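Protein PML (Homo sapiens, PDB 6IMQ) organises PML nuclear bodies, whose biogenesis is regulated by oligomerization through its zinc-binding B1-box, a process that also bears on leukemogenesis. Local coordinates at residues 33-38 and 44-49. Sequence-based numbering, arbitrary orientation.
With ZN (zinc ion), chain I; ZN (zinc ion), chain H.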
loop_
_atom_site.group_PDB
_atom_site.type_symbol
_atom_site.label_atom_id
_atom_site.label_comp_id
_atom_site.label_asym_id
_atom_site.label_seq_id
_atom_site.Cartn_x
_atom_site.Cartn_y
_atom_site.Cartn_z
ATOM N N LYS B 33 7.427 12.273 0.141
ATOM C CA LYS B 33 8.110 13.064 1.165
ATOM C C LYS B 33 7.288 13.153 2.450
ATOM O O LYS B 33 7.834 12.993 3.547
ATOM C CB LYS B 33 8.461 14.434 0.565
ATOM C CG LYS B 33 7.771 15.643 1.135
ATOM C CD LYS B 33 8.671 16.310 2.146
ATOM C CE LYS B 33 7.837 16.932 3.202
ATOM N NZ LYS B 33 7.222 18.231 2.896
ATOM N N CYS B 34 5.974 13.369 2.346
ATOM C CA CYS B 34 5.160 13.310 3.555
ATOM C C CYS B 34 5.093 11.892 4.099
ATOM O O CYS B 34 5.011 11.699 5.317
ATOM C CB CYS B 34 3.766 13.863 3.281
ATOM S SG CYS B 34 3.772 15.664 2.987
ATOM N N PHE B 35 5.159 10.887 3.226
ATOM C CA PHE B 35 5.110 9.520 3.714
ATOM C C PHE B 35 6.357 9.165 4.519
ATOM O O PHE B 35 6.248 8.502 5.553
ATOM C CB PHE B 35 4.938 8.545 2.565
ATOM C CG PHE B 35 4.831 7.136 3.013
ATOM C CD1 PHE B 35 3.762 6.729 3.783
ATOM C CD2 PHE B 35 5.809 6.226 2.689
ATOM C CE1 PHE B 35 3.659 5.428 4.207
ATOM C CE2 PHE B 35 5.720 4.926 3.107
ATOM C CZ PHE B 35 4.634 4.519 3.865
ATOM N N GLU B 36 7.545 9.592 4.078
ATOM C CA GLU B 36 8.752 9.300 4.855
ATOM C C GLU B 36 8.656 9.901 6.259
ATOM O O GLU B 36 9.113 9.291 7.233
ATOM C CB GLU B 36 9.998 9.797 4.114
ATOM C CG GLU B 36 10.083 9.287 2.680
ATOM C CD GLU B 36 11.431 8.669 2.324
ATOM O OE1 GLU B 36 12.395 8.792 3.114
ATOM O OE2 GLU B 36 11.522 8.060 1.236
ATOM N N ALA B 37 8.056 11.088 6.394
ATOM C CA ALA B 37 7.865 11.658 7.727
ATOM C C ALA B 37 6.876 10.834 8.542
ATOM O O ALA B 37 7.080 10.593 9.735
ATOM C CB ALA B 37 7.387 13.108 7.624
ATOM N N HIS B 38 5.793 10.393 7.914
ATOM C CA HIS B 38 4.815 9.548 8.589
ATOM C C HIS B 38 5.463 8.265 9.105
ATOM O O HIS B 38 5.184 7.832 10.230
ATOM C CB HIS B 38 3.675 9.299 7.602
ATOM C CG HIS B 38 2.720 8.226 8.003
ATOM N ND1 HIS B 38 2.966 6.892 7.766
ATOM C CD2 HIS B 38 1.491 8.287 8.571
ATOM C CE1 HIS B 38 1.948 6.174 8.203
ATOM N NE2 HIS B 38 1.040 6.997 8.693
ATOM N N HIS B 44 2.477 2.638 11.252
ATOM C CA HIS B 44 1.189 2.277 10.680
ATOM C C HIS B 44 1.386 1.366 9.476
ATOM O O HIS B 44 2.350 1.524 8.717
ATOM C CB HIS B 44 0.409 3.521 10.228
ATOM C CG HIS B 44 -0.162 4.335 11.349
ATOM N ND1 HIS B 44 -0.859 5.505 11.129
ATOM C CD2 HIS B 44 -0.156 4.149 12.690
ATOM C CE1 HIS B 44 -1.252 6.006 12.285
ATOM N NE2 HIS B 44 -0.839 5.204 13.250
ATOM N N GLU B 45 0.470 0.415 9.298
ATOM C CA GLU B 45 0.389 -0.307 8.037
ATOM C C GLU B 45 0.035 0.662 6.919
ATOM O O GLU B 45 -0.927 1.429 7.027
ATOM C CB GLU B 45 -0.666 -1.406 8.112
ATOM C CG GLU B 45 -0.176 -2.764 8.534
ATOM C CD GLU B 45 -1.222 -3.834 8.277
ATOM O OE1 GLU B 45 -2.352 -3.710 8.802
ATOM O OE2 GLU B 45 -0.923 -4.787 7.529
ATOM N N ALA B 46 0.795 0.614 5.833
ATOM C CA ALA B 46 0.551 1.493 4.698
ATOM C C ALA B 46 1.095 0.808 3.463
ATOM O O ALA B 46 1.881 -0.143 3.549
ATOM C CB ALA B 46 1.196 2.869 4.892
ATOM N N ARG B 47 0.692 1.311 2.308
ATOM C CA ARG B 47 1.135 0.685 1.084
ATOM C C ARG B 47 1.381 1.699 -0.019
ATOM O O ARG B 47 0.733 2.753 -0.067
ATOM C CB ARG B 47 0.104 -0.339 0.594
ATOM C CG ARG B 47 -1.142 0.276 0.002
ATOM C CD ARG B 47 -1.577 -0.665 -1.088
ATOM N NE ARG B 47 -2.950 -0.550 -1.529
ATOM C CZ ARG B 47 -3.288 -0.187 -2.759
ATOM N NH1 ARG B 47 -2.352 0.116 -3.651
ATOM N NH2 ARG B 47 -4.562 -0.131 -3.097
ATOM N N PRO B 48 2.299 1.388 -0.930
ATOM C CA PRO B 48 2.377 2.150 -2.178
ATOM C C PRO B 48 1.066 2.038 -2.934
ATOM O O PRO B 48 0.338 1.052 -2.818
ATOM C CB PRO B 48 3.528 1.483 -2.941
ATOM C CG PRO B 48 4.324 0.741 -1.871
ATOM C CD PRO B 48 3.281 0.288 -0.884
ATOM N N LEU B 49 0.757 3.077 -3.696
ATOM C CA LEU B 49 -0.349 3.024 -4.635
ATOM C C LEU B 49 0.140 2.381 -5.925
ATOM O O LEU B 49 1.292 2.569 -6.325
ATOM C CB LEU B 49 -0.900 4.420 -4.907
ATOM C CG LEU B 49 -1.622 5.074 -3.732
ATOM C CD1 LEU B 49 -1.884 6.537 -4.144
ATOM C CD2 LEU B 49 -2.897 4.407 -3.337
HETATM ZN ZN ZN I . -0.785 6.487 9.277
HETATM ZN ZN ZN H . 2.899 15.552 0.843
#
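His-38 and His-44 meet through a shared zinc ion. His-38 gives NE2, the nitrogen far from its backbone, with a bond of 2.0 Å between NE2 and the zinc. His-44 gives ND1, the ring nitrogen bonded to CG, at 2.1 Å from the metal. The two side chains cross at about a right angle, and their ring planes are turned 67° against each other. NE2 of His-38 and ND1 of His-44 lie 3.4 Å apart, held there by the metal and not by a hydrogen bond. CE1 of His-38 also comes to 3.7 Å from CB of His-44. The His-38 ring reaches the zinc because its CG stands anti to the backbone N (chi1 168°), which carries the imidazole off the helix. Its other nitrogen, ND1, is hydrogen-bonded close by in the chain, which helps fix the rotation of the ring. Cys-23 and Cys-26 complete this site. It is the Cys2His2 zinc site of a B-box zinc finger, and it ties helix 32-41 to the chain entering strand 46-48. One turn earlier in the helix, Cys-34 binds the second zinc through SG at 2.3 Å, together with Cys-12, Cys-15 and Cys-31. A small apolar contact joins the helix and the strand next to the Cys2His2 site. Phe-35 points at the strand and presents its ring edge to Ala-46, with CE1 3.6 Å from the methyl CB. The ring of Phe-21 stacks on Phe-35, and Leu-30 also touches it. Arg-47 starts out away from the helix at CB. Its NH1 donates to the carbonyl O of Pro-48 at 3.0 Å, on a lone pair, and also hydrogen-bonds OE1 of Gln-4 of the second subunit.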